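Local atomic coordinates of uroporphyrin-III C-methyltransferase (Thermus thermophilus, PDB entry 1VE2), a protein that probably transfers methyl groups from S-adenosyl-L-methionine to carbon atoms of the uroporphyrinogen III macrocycle in tetrapyrrole biosynthesis. Residues A[5-10]-A[100-105]; A[123-128]-A[191-196]; A[181-186]-A[223-228]. All coordinates share one frame; numbering follows the deposited sequence.

Contact 1. Residues A[5-10]-A[100-105]; sequences VYLVGA and LALRRA
A beta-alpha-beta crossover in the parallel five-stranded sheet of the N-terminal half brings L102 of helix 95-105 against V5 and L7 of strand 4-9. The helix links strands 80-85 and 109-112, which flank strand 4-9 on its two sides, so the connection has to pass over that strand. V5 and L7, two residues apart, face the helix, while Y6 between them points to the other side of the sheet and packs on R24 and V25 of helix 20-28. The touching surfaces are purely aliphatic and buried, and no hydrogen bond passes between the segments. The helix and strand backbones stand well apart, with V5 CA and L102 CA 8.2 Å from each other, and L102 bridges the interval. Its CG lies anti to its own carbonyl carbon (chi1 -65°), and CD1 continues the chain outward with chi2 169°. The side chains of V5 and L102 meet nearly at a right angle, both methyls of the valine taking part: V5 CG2 lies 4.1 Å from L102 CD2, and V5 CB is 4.0 Å from L102 CD1. L7 instead runs past L102 in the opposite sense and touches it with one branch alone. I72 of helix 64-76 and F109 of strand 109-112 also pack on L102, and R104, on the same helix, forms a salt bridge with E227 of the second subunit. L102 CD1 rests on both strand residues, 3.8 Å from V5 CG1 and 4.1 Å from L7 CD2.

Contact 2. Residues A[123-128]-A[191-196]; sequences SALGLP and PGEAVR
L125, which meets V195 and E193 across the contact, sits in a turn closed by a 2.7 Å hydrogen bond from G126 N to S123 O. This turn is a Schellman motif at the end of helix 119-124: L127 N reaches back to the carbonyl oxygen of the residue before S123, and G126 is the C-prime residue, with the positive phi (68°) that suits glycine. L125 is the first residue to leave helical geometry, and the turn directs its side chain toward the start of strand 194-199. CG stands anti to the carbonyl carbon, and with chi2 at 177° CD1 becomes the far end of the side chain. L125 and V195 reach for each other tip to tip, L125 CD1 lying 4.2 Å from V195 CG2, a light contact. The second branch serves a different neighbour: L125 CD2 is 3.8 Å from E193 OE2, as the two side chains slide past one another in opposite directions. E193 gets there through an extended chain, CG anti to the backbone N (chi1 170°), while its other carboxylate oxygen, OE1, is hydrogen-bonded by the backbone N of G189. L185, on the neighbouring strand 181-186, packs beside both L125 and V195 and adds to the apolar patch. At the helix itself, S123 OG bonds V119 O and D88 OD1 of the second subunit. Across the two segments the chemistry is therefore one methyl pair plus a methyl beside a carboxylate: L125 gives the acid no polar partner, and its OE1 is held instead by G189 N.

Contact 3. Residues A[181-186]-A[223-228]; sequences PLALLA and GLYGEL
P181 and A183 of strand 181-186 pack against G223, in a 3-10 turn, and Y225 of helix 225-228, on the mixed sheet of the C-terminal half. The conformation of Y225 decides how its ring arrives. CG lies anti to the carbonyl carbon, beside the backbone N (chi1 -72°), and chi2 of only 13° places CA almost in the ring plane, with CD1 on the CA side and CD2 on the far side. It is therefore this far edge that meets the strand. The methyl of A183 lies near the plane of the ring, with A183 CB 3.8 Å from Y225 CD2 and 4.2 Å from Y225 CE2, so A183 meets the ring at its rim rather than over a face. Nearby, P181 presents its ring to bare backbone: P181 CB is 3.7 Å from G223 N, and P181 CG is 4.1 Å from G223 CA. V217 and L197, on the strands flanking 181-186, also pack on Y225. Its hydroxyl makes a probable hydrogen bond, Y225 OH to P128 O. No hydrogen bond joins the two segments themselves. The contact between them is therefore apolar van der Waals packing on the Y225 side, with the proline ring against glycine backbone, while the polar end of Y225 is satisfied by a carbonyl elsewhere in the chain, which probably helps to hold the ring's orientation.

Contact 1 belongs to the parallel sheet of the N-terminal half, whereas contacts 2 and 3 share the mixed sheet of the C-terminal half, where strands 181-186 and 194-199 are antiparallel neighbours. Contact 1 lies across the chain's centre from the others, about 30 Å from contact 2 and 36 Å from contact 3 between centres, and closes along the chain before either opens. Contacts 2 and 3, with centres about 9 Å apart, alternate their segments in sequence and touch directly, partly through the backbone pairing of A194 with A186. All three also reach the second subunit, so both halves of this two-domain methyltransferase chain contribute to the dimer.

Contact 1. Residues A[5-10]-A[100-105]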
ATOM      1  N   VAL A   5      -5.702  17.632 -13.798  1.00 21.49           N
ATOM      2  CA  VAL A   5      -4.949  16.411 -13.995  1.00 19.99           C
ATOM      3  C   VAL A   5      -5.128  15.488 -12.801  1.00 19.60           C
ATOM      4  O   VAL A   5      -5.064  15.921 -11.649  1.00 17.94           O
ATOM      5  CB  VAL A   5      -3.438  16.711 -14.167  1.00 21.14           C
ATOM      6  CG1 VAL A   5      -2.659  15.408 -14.286  1.00 19.85           C
ATOM      7  CG2 VAL A   5      -3.217  17.591 -15.403  1.00 18.27           C
ATOM      8  N   TYR A   6      -5.371  14.214 -13.084  1.00 18.13           N
ATOM      9  CA  TYR A   6      -5.514  13.222 -12.028  1.00 17.16           C
ATOM     10  C   TYR A   6      -4.339  12.268 -12.159  1.00 18.67           C
ATOM     11  O   TYR A   6      -4.067  11.781 -13.258  1.00 17.83           O
ATOM     12  CB  TYR A   6      -6.802  12.414 -12.202  1.00 19.02           C
ATOM     13  CG  TYR A   6      -8.071  13.159 -11.865  1.00 19.73           C
ATOM     14  CD1 TYR A   6      -8.559  13.183 -10.562  1.00 22.28           C
ATOM     15  CD2 TYR A   6      -8.789  13.831 -12.853  1.00 20.89           C
ATOM     16  CE1 TYR A   6      -9.740  13.854 -10.246  1.00 21.03           C
ATOM     17  CE2 TYR A   6      -9.971  14.510 -12.548  1.00 22.19           C
ATOM     18  CZ  TYR A   6     -10.439  14.513 -11.244  1.00 22.82           C
ATOM     19  OH  TYR A   6     -11.609  15.172 -10.936  1.00 24.71           O
ATOM     20  N   LEU A   7      -3.617  12.032 -11.067  1.00 17.35           N
ATOM     21  CA  LEU A   7      -2.515  11.057 -11.107  1.00 18.03           C
ATOM     22  C   LEU A   7      -3.208   9.836 -10.514  1.00 15.06           C
ATOM     23  O   LEU A   7      -3.515   9.802  -9.318  1.00 16.18           O
ATOM     24  CB  LEU A   7      -1.331  11.514 -10.244  1.00 16.66           C
ATOM     25  CG  LEU A   7      -0.729  12.882 -10.621  1.00 17.69           C
ATOM     26  CD1 LEU A   7       0.560  13.080  -9.822  1.00 18.94           C
ATOM     27  CD2 LEU A   7      -0.426  12.961 -12.125  1.00 17.27           C
ATOM     28  N   VAL A   8      -3.459   8.849 -11.368  1.00 15.46           N
ATOM     29  CA  VAL A   8      -4.212   7.651 -10.996  1.00 17.18           C
ATOM     30  C   VAL A   8      -3.461   6.341 -10.869  1.00 16.87           C
ATOM     31  O   VAL A   8      -2.682   5.974 -11.746  1.00 18.22           O
ATOM     32  CB  VAL A   8      -5.361   7.425 -12.020  1.00 17.59           C
ATOM     33  CG1 VAL A   8      -6.264   6.249 -11.582  1.00 16.87           C
ATOM     34  CG2 VAL A   8      -6.153   8.712 -12.184  1.00 18.27           C
ATOM     35  N   GLY A   9      -3.723   5.635  -9.773  1.00 18.21           N
ATOM     36  CA  GLY A   9      -3.112   4.340  -9.550  1.00 17.65           C
ATOM     37  C   GLY A   9      -3.983   3.260 -10.177  1.00 18.96           C
ATOM     38  O   GLY A   9      -5.196   3.230  -9.958  1.00 17.07           O
ATOM     39  N   ALA A  10      -3.373   2.373 -10.960  1.00 17.49           N
ATOM     40  CA  ALA A  10      -4.117   1.299 -11.610  1.00 18.12           C
ATOM     41  C   ALA A  10      -4.124   0.016 -10.786  1.00 17.07           C
ATOM     42  O   ALA A  10      -4.748  -0.970 -11.175  1.00 17.41           O
ATOM     43  CB  ALA A  10      -3.519   1.012 -12.997  1.00 19.73           C
ATOM     44  N   LEU A 100       4.703  17.679  -7.980  1.00 15.64           N
ATOM     45  CA  LEU A 100       5.416  18.939  -7.759  1.00 17.55           C
ATOM     46  C   LEU A 100       5.353  19.840  -8.986  1.00 17.17           C
ATOM     47  O   LEU A 100       5.132  21.047  -8.877  1.00 17.66           O
ATOM     48  CB  LEU A 100       6.886  18.681  -7.428  1.00 20.43           C
ATOM     49  CG  LEU A 100       7.295  18.582  -5.967  1.00 22.87           C
ATOM     50  CD1 LEU A 100       8.800  18.309  -5.903  1.00 23.81           C
ATOM     51  CD2 LEU A 100       6.950  19.893  -5.238  1.00 22.79           C
ATOM     52  N   ALA A 101       5.567  19.250 -10.159  1.00 17.19           N
ATOM     53  CA  ALA A 101       5.536  20.020 -11.395  1.00 17.21           C
ATOM     54  C   ALA A 101       4.168  20.650 -11.626  1.00 19.99           C
ATOM     55  O   ALA A 101       4.072  21.803 -12.049  1.00 20.71           O
ATOM     56  CB  ALA A 101       5.918  19.133 -12.578  1.00 17.68           C
ATOM     57  N   LEU A 102       3.108  19.906 -11.333  1.00 19.28           N
ATOM     58  CA  LEU A 102       1.763  20.433 -11.540  1.00 19.92           C
ATOM     59  C   LEU A 102       1.507  21.591 -10.588  1.00 20.18           C
ATOM     60  O   LEU A 102       0.966  22.626 -10.990  1.00 19.93           O
ATOM     61  CB  LEU A 102       0.722  19.326 -11.341  1.00 18.98           C
ATOM     62  CG  LEU A 102       0.795  18.191 -12.371  1.00 19.39           C
ATOM     63  CD1 LEU A 102      -0.092  17.040 -11.933  1.00 19.53           C
ATOM     64  CD2 LEU A 102       0.380  18.702 -13.743  1.00 21.06           C
ATOM     65  N   ARG A 103       1.900  21.418  -9.329  1.00 19.07           N
ATOM     66  CA  ARG A 103       1.733  22.461  -8.325  1.00 21.16           C
ATOM     67  C   ARG A 103       2.474  23.719  -8.770  1.00 20.97           C
ATOM     68  O   ARG A 103       1.916  24.812  -8.781  1.00 21.20           O
ATOM     69  CB  ARG A 103       2.299  21.999  -6.971  1.00 23.68           C
ATOM     70  CG  ARG A 103       2.156  23.011  -5.844  1.00 28.13           C
ATOM     71  CD  ARG A 103       1.000  22.659  -4.896  1.00 32.83           C
ATOM     72  NE  ARG A 103      -0.294  22.654  -5.567  1.00 39.09           N
ATOM     73  CZ  ARG A 103      -1.416  22.168  -5.042  1.00 41.35           C
ATOM     74  NH1 ARG A 103      -1.416  21.634  -3.827  1.00 40.63           N
ATOM     75  NH2 ARG A 103      -2.546  22.215  -5.735  1.00 42.41           N
ATOM     76  N   ARG A 104       3.741  23.555  -9.140  1.00 19.95           N
ATOM     77  CA  ARG A 104       4.552  24.688  -9.567  1.00 20.67           C
ATOM     78  C   ARG A 104       4.053  25.338 -10.852  1.00 21.79           C
ATOM     79  O   ARG A 104       4.330  26.510 -11.098  1.00 21.34           O
ATOM     80  CB  ARG A 104       6.015  24.253  -9.706  1.00 20.43           C
ATOM     81  CG  ARG A 104       6.654  23.967  -8.352  1.00 17.58           C
ATOM     82  CD  ARG A 104       7.980  23.205  -8.431  1.00 18.38           C
ATOM     83  NE  ARG A 104       8.521  22.996  -7.086  1.00 19.55           N
ATOM     84  CZ  ARG A 104       9.610  22.278  -6.806  1.00 22.03           C
ATOM     85  NH1 ARG A 104      10.290  21.689  -7.778  1.00 21.23           N
ATOM     86  NH2 ARG A 104      10.022  22.154  -5.549  1.00 20.73           N
ATOM     87  N   ALA A 105       3.316  24.591 -11.667  1.00 21.10           N
ATOM     88  CA  ALA A 105       2.789  25.153 -12.910  1.00 22.12           C
ATOM     89  C   ALA A 105       1.416  25.783 -12.691  1.00 23.80           C
ATOM     90  O   ALA A 105       0.852  26.394 -13.602  1.00 25.88           O
ATOM     91  CB  ALA A 105       2.711  24.072 -13.989  1.00 23.09           C
TER

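Contact 2. Residues A[123-128]-A[191-196]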
ATOM      1  N   SER A 123      -0.700  -9.071  -0.423  1.00 22.26           N
ATOM      2  CA  SER A 123      -1.951  -9.255   0.304  1.00 23.70           C
ATOM      3  C   SER A 123      -2.949 -10.027  -0.560  1.00 24.03           C
ATOM      4  O   SER A 123      -3.689 -10.869  -0.057  1.00 24.34           O
ATOM      5  CB  SER A 123      -2.558  -7.906   0.706  1.00 23.63           C
ATOM      6  OG  SER A 123      -1.753  -7.250   1.674  1.00 28.10           O
ATOM      7  N   ALA A 124      -2.973  -9.744  -1.859  1.00 23.49           N
ATOM      8  CA  ALA A 124      -3.904 -10.444  -2.742  1.00 23.78           C
ATOM      9  C   ALA A 124      -3.662 -11.950  -2.690  1.00 24.72           C
ATOM     10  O   ALA A 124      -4.590 -12.743  -2.866  1.00 25.19           O
ATOM     11  CB  ALA A 124      -3.769  -9.935  -4.176  1.00 22.96           C
ATOM     12  N   LEU A 125      -2.413 -12.342  -2.452  1.00 24.79           N
ATOM     13  CA  LEU A 125      -2.067 -13.754  -2.362  1.00 25.97           C
ATOM     14  C   LEU A 125      -2.202 -14.251  -0.929  1.00 27.07           C
ATOM     15  O   LEU A 125      -1.867 -15.398  -0.630  1.00 27.81           O
ATOM     16  CB  LEU A 125      -0.643 -13.997  -2.863  1.00 25.42           C
ATOM     17  CG  LEU A 125      -0.447 -13.815  -4.372  1.00 26.93           C
ATOM     18  CD1 LEU A 125       1.016 -14.002  -4.741  1.00 26.74           C
ATOM     19  CD2 LEU A 125      -1.317 -14.810  -5.114  1.00 27.18           C
ATOM     20  N   GLY A 126      -2.710 -13.383  -0.054  1.00 26.51           N
ATOM     21  CA  GLY A 126      -2.893 -13.742   1.341  1.00 26.43           C
ATOM     22  C   GLY A 126      -1.586 -13.927   2.084  1.00 25.72           C
ATOM     23  O   GLY A 126      -1.494 -14.739   3.007  1.00 26.26           O
ATOM     24  N   LEU A 127      -0.571 -13.168   1.688  1.00 23.39           N
ATOM     25  CA  LEU A 127       0.738 -13.268   2.317  1.00 23.22           C
ATOM     26  C   LEU A 127       1.046 -12.030   3.166  1.00 23.36           C
ATOM     27  O   LEU A 127       1.002 -10.906   2.672  1.00 22.60           O
ATOM     28  CB  LEU A 127       1.802 -13.436   1.237  1.00 23.69           C
ATOM     29  CG  LEU A 127       1.529 -14.580   0.255  1.00 23.26           C
ATOM     30  CD1 LEU A 127       2.603 -14.566  -0.819  1.00 25.23           C
ATOM     31  CD2 LEU A 127       1.507 -15.918   0.984  1.00 25.25           C
ATOM     32  N   PRO A 128       1.370 -12.229   4.455  1.00 22.91           N
ATOM     33  CA  PRO A 128       1.687 -11.134   5.379  1.00 22.46           C
ATOM     34  C   PRO A 128       3.151 -10.694   5.319  1.00 22.67           C
ATOM     35  O   PRO A 128       4.030 -11.482   4.966  1.00 21.34           O
ATOM     36  CB  PRO A 128       1.325 -11.730   6.732  1.00 23.88           C
ATOM     37  CG  PRO A 128       1.803 -13.155   6.576  1.00 22.52           C
ATOM     38  CD  PRO A 128       1.318 -13.521   5.171  1.00 22.97           C
ATOM     39  N   PRO A 191      -1.869 -13.084 -16.144  1.00 32.55           N
ATOM     40  CA  PRO A 191      -1.700 -14.424 -16.716  1.00 33.38           C
ATOM     41  C   PRO A 191      -0.191 -14.685 -16.673  1.00 33.22           C
ATOM     42  O   PRO A 191       0.597 -13.780 -16.948  1.00 34.22           O
ATOM     43  CB  PRO A 191      -2.202 -14.256 -18.149  1.00 33.40           C
ATOM     44  CG  PRO A 191      -3.235 -13.176 -18.024  1.00 32.51           C
ATOM     45  CD  PRO A 191      -2.583 -12.193 -17.076  1.00 32.50           C
ATOM     46  N   GLY A 192       0.218 -15.897 -16.319  1.00 33.78           N
ATOM     47  CA  GLY A 192       1.644 -16.182 -16.258  1.00 33.73           C
ATOM     48  C   GLY A 192       2.241 -15.903 -14.888  1.00 34.03           C
ATOM     49  O   GLY A 192       3.461 -15.816 -14.726  1.00 33.38           O
ATOM     50  N   GLU A 193       1.369 -15.754 -13.900  1.00 34.32           N
ATOM     51  CA  GLU A 193       1.782 -15.507 -12.528  1.00 35.43           C
ATOM     52  C   GLU A 193       2.654 -16.662 -12.053  1.00 36.53           C
ATOM     53  O   GLU A 193       2.300 -17.830 -12.229  1.00 36.00           O
ATOM     54  CB  GLU A 193       0.550 -15.396 -11.634  1.00 35.10           C
ATOM     55  CG  GLU A 193       0.854 -15.371 -10.154  1.00 35.85           C
ATOM     56  CD  GLU A 193      -0.403 -15.346  -9.321  1.00 36.38           C
ATOM     57  OE1 GLU A 193      -1.165 -14.361  -9.419  1.00 36.54           O
ATOM     58  OE2 GLU A 193      -0.633 -16.316  -8.572  1.00 38.16           O
ATOM     59  N   ALA A 194       3.792 -16.338 -11.448  1.00 37.23           N
ATOM     60  CA  ALA A 194       4.704 -17.364 -10.961  1.00 37.66           C
ATOM     61  C   ALA A 194       5.310 -16.996  -9.609  1.00 37.84           C
ATOM     62  O   ALA A 194       5.777 -15.875  -9.413  1.00 38.16           O
ATOM     63  CB  ALA A 194       5.811 -17.600 -11.986  1.00 37.81           C
ATOM     64  N   VAL A 195       5.297 -17.950  -8.683  1.00 37.56           N
ATOM     65  CA  VAL A 195       5.848 -17.746  -7.348  1.00 38.09           C
ATOM     66  C   VAL A 195       6.840 -18.853  -7.009  1.00 39.47           C
ATOM     67  O   VAL A 195       6.553 -20.034  -7.209  1.00 41.20           O
ATOM     68  CB  VAL A 195       4.733 -17.746  -6.271  1.00 36.60           C
ATOM     69  CG1 VAL A 195       5.342 -17.581  -4.893  1.00 36.77           C
ATOM     70  CG2 VAL A 195       3.744 -16.630  -6.545  1.00 36.46           C
ATOM     71  N   ARG A 196       8.012 -18.469  -6.509  1.00 40.55           N
ATOM     72  CA  ARG A 196       9.031 -19.441  -6.120  1.00 41.44           C
ATOM     73  C   ARG A 196       9.476 -19.165  -4.690  1.00 41.79           C
ATOM     74  O   ARG A 196       9.821 -18.031  -4.341  1.00 40.89           O
ATOM     75  CB  ARG A 196      10.239 -19.372  -7.049  1.00 43.54           C
ATOM     76  CG  ARG A 196       9.926 -19.678  -8.502  1.00 46.44           C
ATOM     77  CD  ARG A 196      11.208 -19.882  -9.281  1.00 49.88           C
ATOM     78  NE  ARG A 196      11.094 -19.405 -10.656  1.00 52.74           N
ATOM     79  CZ  ARG A 196      12.090 -19.424 -11.536  1.00 52.76           C
ATOM     80  NH1 ARG A 196      11.900 -18.963 -12.765  1.00 53.85           N
ATOM     81  NH2 ARG A 196      13.274 -19.911 -11.187  1.00 53.33           N
TER

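Contact 3. Residues A[181-186]-A[223-228]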
ATOM      1  N   PRO A 181      14.431 -17.331   4.638  1.00 32.83           N
ATOM      2  CA  PRO A 181      13.406 -17.639   3.637  1.00 32.58           C
ATOM      3  C   PRO A 181      13.260 -16.475   2.660  1.00 33.04           C
ATOM      4  O   PRO A 181      13.270 -15.313   3.065  1.00 31.31           O
ATOM      5  CB  PRO A 181      12.155 -17.844   4.484  1.00 31.96           C
ATOM      6  CG  PRO A 181      12.704 -18.429   5.737  1.00 32.38           C
ATOM      7  CD  PRO A 181      13.919 -17.571   5.998  1.00 31.80           C
ATOM      8  N   LEU A 182      13.132 -16.798   1.378  1.00 33.23           N
ATOM      9  CA  LEU A 182      12.991 -15.790   0.336  1.00 33.51           C
ATOM     10  C   LEU A 182      11.951 -16.213  -0.694  1.00 33.81           C
ATOM     11  O   LEU A 182      11.868 -17.388  -1.068  1.00 33.83           O
ATOM     12  CB  LEU A 182      14.337 -15.554  -0.353  1.00 35.59           C
ATOM     13  CG  LEU A 182      14.403 -14.437  -1.402  1.00 37.92           C
ATOM     14  CD1 LEU A 182      15.808 -13.880  -1.466  1.00 39.35           C
ATOM     15  CD2 LEU A 182      13.963 -14.960  -2.757  1.00 38.92           C
ATOM     16  N   ALA A 183      11.155 -15.249  -1.146  1.00 31.74           N
ATOM     17  CA  ALA A 183      10.122 -15.513  -2.134  1.00 30.83           C
ATOM     18  C   ALA A 183      10.293 -14.627  -3.357  1.00 31.50           C
ATOM     19  O   ALA A 183      10.680 -13.463  -3.253  1.00 30.71           O
ATOM     20  CB  ALA A 183       8.751 -15.295  -1.521  1.00 30.36           C
ATOM     21  N   LEU A 184      10.021 -15.195  -4.525  1.00 31.79           N
ATOM     22  CA  LEU A 184      10.107 -14.463  -5.782  1.00 32.95           C
ATOM     23  C   LEU A 184       8.720 -14.556  -6.406  1.00 33.33           C
ATOM     24  O   LEU A 184       8.242 -15.646  -6.707  1.00 35.51           O
ATOM     25  CB  LEU A 184      11.158 -15.091  -6.703  1.00 33.74           C
ATOM     26  CG  LEU A 184      12.609 -15.033  -6.218  1.00 34.11           C
ATOM     27  CD1 LEU A 184      13.515 -15.747  -7.216  1.00 35.89           C
ATOM     28  CD2 LEU A 184      13.046 -13.584  -6.053  1.00 34.24           C
ATOM     29  N   LEU A 185       8.062 -13.416  -6.581  1.00 32.97           N
ATOM     30  CA  LEU A 185       6.718 -13.410  -7.134  1.00 32.33           C
ATOM     31  C   LEU A 185       6.637 -12.562  -8.388  1.00 32.89           C
ATOM     32  O   LEU A 185       6.812 -11.342  -8.344  1.00 33.51           O
ATOM     33  CB  LEU A 185       5.724 -12.891  -6.091  1.00 33.15           C
ATOM     34  CG  LEU A 185       5.808 -13.526  -4.701  1.00 33.90           C
ATOM     35  CD1 LEU A 185       6.954 -12.900  -3.917  1.00 34.29           C
ATOM     36  CD2 LEU A 185       4.496 -13.316  -3.964  1.00 34.02           C
ATOM     37  N   ALA A 186       6.364 -13.211  -9.514  1.00 31.12           N
ATOM     38  CA  ALA A 186       6.274 -12.501 -10.777  1.00 29.37           C
ATOM     39  C   ALA A 186       4.863 -12.496 -11.341  1.00 27.01           C
ATOM     40  O   ALA A 186       4.106 -13.447 -11.160  1.00 25.63           O
ATOM     41  CB  ALA A 186       7.238 -13.115 -11.787  1.00 32.04           C
ATOM     42  N   GLY A 223       8.735 -17.576   5.862  1.00 27.60           N
ATOM     43  CA  GLY A 223       8.689 -18.984   6.215  1.00 28.94           C
ATOM     44  C   GLY A 223       7.273 -19.521   6.276  1.00 29.67           C
ATOM     45  O   GLY A 223       7.056 -20.730   6.266  1.00 30.49           O
ATOM     46  N   LEU A 224       6.297 -18.622   6.331  1.00 28.81           N
ATOM     47  CA  LEU A 224       4.892 -19.018   6.394  1.00 28.22           C
ATOM     48  C   LEU A 224       4.246 -19.121   5.015  1.00 27.73           C
ATOM     49  O   LEU A 224       3.130 -19.624   4.883  1.00 29.61           O
ATOM     50  CB  LEU A 224       4.094 -17.990   7.190  1.00 27.76           C
ATOM     51  CG  LEU A 224       4.384 -17.730   8.666  1.00 29.64           C
ATOM     52  CD1 LEU A 224       3.570 -16.526   9.113  1.00 28.96           C
ATOM     53  CD2 LEU A 224       4.036 -18.958   9.489  1.00 28.27           C
ATOM     54  N   TYR A 225       4.944 -18.638   3.997  1.00 27.26           N
ATOM     55  CA  TYR A 225       4.391 -18.602   2.651  1.00 27.34           C
ATOM     56  C   TYR A 225       3.978 -19.926   2.025  1.00 28.65           C
ATOM     57  O   TYR A 225       3.029 -19.966   1.244  1.00 28.40           O
ATOM     58  CB  TYR A 225       5.350 -17.838   1.738  1.00 26.53           C
ATOM     59  CG  TYR A 225       5.363 -16.335   2.005  1.00 25.74           C
ATOM     60  CD1 TYR A 225       4.781 -15.802   3.162  1.00 26.12           C
ATOM     61  CD2 TYR A 225       5.955 -15.451   1.104  1.00 27.17           C
ATOM     62  CE1 TYR A 225       4.787 -14.425   3.409  1.00 25.48           C
ATOM     63  CE2 TYR A 225       5.968 -14.069   1.342  1.00 25.47           C
ATOM     64  CZ  TYR A 225       5.384 -13.567   2.494  1.00 26.58           C
ATOM     65  OH  TYR A 225       5.403 -12.211   2.735  1.00 24.09           O
ATOM     66  N   GLY A 226       4.675 -21.006   2.367  1.00 29.18           N
ATOM     67  CA  GLY A 226       4.324 -22.301   1.810  1.00 29.70           C
ATOM     68  C   GLY A 226       2.925 -22.722   2.212  1.00 32.37           C
ATOM     69  O   GLY A 226       2.152 -23.226   1.397  1.00 34.44           O
ATOM     70  N   GLU A 227       2.584 -22.498   3.473  1.00 32.48           N
ATOM     71  CA  GLU A 227       1.278 -22.872   3.982  1.00 33.73           C
ATOM     72  C   GLU A 227       0.177 -21.882   3.602  1.00 34.90           C
ATOM     73  O   GLU A 227      -0.996 -22.246   3.548  1.00 34.74           O
ATOM     74  CB  GLU A 227       1.363 -23.030   5.504  1.00 35.69           C
ATOM     75  CG  GLU A 227       0.038 -23.255   6.218  1.00 39.14           C
ATOM     76  CD  GLU A 227       0.224 -23.569   7.695  1.00 39.70           C
ATOM     77  OE1 GLU A 227       1.169 -23.025   8.307  1.00 43.33           O
ATOM     78  OE2 GLU A 227      -0.576 -24.348   8.248  1.00 42.51           O
ATOM     79  N   LEU A 228       0.553 -20.640   3.313  1.00 35.13           N
ATOM     80  CA  LEU A 228      -0.427 -19.616   2.962  1.00 36.40           C
ATOM     81  C   LEU A 228      -0.604 -19.331   1.472  1.00 37.39           C
ATOM     82  O   LEU A 228      -1.659 -18.853   1.048  1.00 36.79           O
ATOM     83  CB  LEU A 228      -0.082 -18.309   3.679  1.00 35.46           C
ATOM     84  CG  LEU A 228      -0.324 -18.293   5.186  1.00 33.76           C
ATOM     85  CD1 LEU A 228       0.161 -16.973   5.772  1.00 35.45           C
ATOM     86  CD2 LEU A 228      -1.811 -18.489   5.460  1.00 35.32           C
TER